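Local structure of mRNA export factor (Human herpesvirus 1, 4YXP) at the interface of chains A and B. The protein regulates viral gene expression as a homodimer, inhibits cellular splicing, contributes to shutoff of host protein synthesis and mediates nuclear export of viral intronless mRNAs. Coordinates in Å, arbitrary orientation; residue numbers count along the deposited sequence, not the author numbering. Chains: chain A/B, mRNA export factor.

The interface of chains A and B. Residues chain A 249, 253, 264; chain B 38-39, 41-42, 98.
The backbone carbonyl oxygen of B:Pro42 is gripped by the guanidinium of A:Arg249 and by water 1. A:Arg249 NH2 donates to B:Pro42 O at 3.0 Å in a nearly straight bond. The oxygen lies close to the guanidinium plane, but the nitrogen sits above the carbonyl plane, 41° out of it, and misses the lone pairs. This is a patch of the intertwined homodimer formed by the folded C-terminal domain of ICP27, and the two-fold axis repeats it with the chains exchanged. A:Arg249 belongs to the CHC2-type zinc finger segment, between the zinc ligands A:Cys246 and A:Cys251.

Water 1 is bound by A:Arg249 NE, lies 2.7 Å from B:Pro42 O and also meets the hydroxyl OG1 of B:Thr98, on helix 93-109. Water 2 bonds A:Arg249 NH2 and lies 2.7 Å from the carbonyl oxygen O of B:Val38, the last residue of helix 25-38. Both waters lie at the guanidinium edge, in its plane. Together with the direct bond they probably fix the rotation of the group. The side chain of A:Arg249 leaves helix 249-259 with CG anti to the backbone N (chi1 171°) and bends at chi2, which carries the guanidinium over A:Leu253. Methyl CD2 of that leucine lies under one face, toward the rim.

A:Leu253 forks between parts of chain B. CD2 packs on B:Pro42 CB at 3.8 Å, the two side chains crossing at about a right angle, and also touches B:Val38 CG1. The other branch, CD1, meets B:Thr98 CG2 at 3.9 Å. The threonine thus turns its methyl to the leucine and its hydroxyl to water 1.

The ring of B:Pro42 also serves A:Val264, which belongs to the C-terminal segment important for homodimerization. A:Val264 CG1 points at ring atom CG of B:Pro42, 3.9 Å away. The second methyl, CG2, lies near the carbonyl oxygen of B:Met39 and 4.1 Å from its CE, which bends at chi2 and chi3 bring to this methyl.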
# COMPACT_ATOMS: atom_id res chain seq x y z
N ARG A 249 -3.01 22.61 -7.78
CA ARG A 249 -3.36 22.62 -6.36
C ARG A 249 -3.60 21.20 -5.85
O ARG A 249 -3.22 20.86 -4.72
CB ARG A 249 -4.59 23.50 -6.12
CG ARG A 249 -5.18 23.41 -4.71
CD ARG A 249 -4.24 23.93 -3.64
NE ARG A 249 -4.90 23.97 -2.33
CZ ARG A 249 -4.33 24.43 -1.22
NH1 ARG A 249 -3.09 24.89 -1.23
NH2 ARG A 249 -5.02 24.42 -0.08
N LEU A 253 -1.63 19.52 -2.74
CA LEU A 253 -2.34 18.85 -1.64
C LEU A 253 -1.84 17.42 -1.46
O LEU A 253 -1.60 16.98 -0.33
CB LEU A 253 -3.84 18.83 -1.90
CG LEU A 253 -4.59 20.14 -1.66
CD1 LEU A 253 -6.01 20.03 -2.19
CD2 LEU A 253 -4.61 20.49 -0.17
N VAL A 264 -7.55 14.83 8.08
CA VAL A 264 -8.25 16.11 8.07
C VAL A 264 -9.64 15.96 7.45
O VAL A 264 -10.59 16.57 7.91
CB VAL A 264 -7.44 17.19 7.33
CG1 VAL A 264 -8.24 18.49 7.22
CG2 VAL A 264 -6.13 17.45 8.03
N VAL B 38 0.04 23.66 4.47
CA VAL B 38 -0.96 23.42 3.44
C VAL B 38 -2.15 22.70 4.05
O VAL B 38 -3.31 22.99 3.74
CB VAL B 38 -0.37 22.62 2.26
CG1 VAL B 38 -1.47 22.13 1.32
CG2 VAL B 38 0.64 23.46 1.50
N MET B 39 -1.87 21.75 4.94
CA MET B 39 -2.91 20.91 5.53
C MET B 39 -3.69 21.61 6.64
O MET B 39 -4.64 21.04 7.18
CB MET B 39 -2.28 19.62 6.06
CG MET B 39 -1.64 18.76 4.98
SD MET B 39 -2.77 18.35 3.62
CE MET B 39 -4.10 17.56 4.52
N ASP B 41 -5.49 24.34 6.25
CA ASP B 41 -6.73 24.83 5.67
C ASP B 41 -6.81 24.41 4.21
O ASP B 41 -6.79 25.24 3.31
CB ASP B 41 -6.81 26.35 5.80
CG ASP B 41 -8.15 26.91 5.35
OD1 ASP B 41 -9.12 26.13 5.21
OD2 ASP B 41 -8.24 28.14 5.16
N PRO B 42 -6.91 23.09 3.97
CA PRO B 42 -6.80 22.53 2.62
C PRO B 42 -7.90 23.01 1.67
O PRO B 42 -7.66 23.09 0.47
CB PRO B 42 -6.90 21.02 2.85
CG PRO B 42 -7.59 20.87 4.16
CD PRO B 42 -7.19 22.05 4.98
N THR B 98 -10.86 18.98 -4.16
CA THR B 98 -10.08 19.05 -2.93
C THR B 98 -10.32 17.81 -2.07
O THR B 98 -9.38 17.14 -1.65
CB THR B 98 -10.42 20.33 -2.13
OG1 THR B 98 -10.11 21.49 -2.91
CG2 THR B 98 -9.65 20.38 -0.82
O HOH W 1 -7.90 23.55 -2.20
O HOH W 2 -3.77 25.07 2.11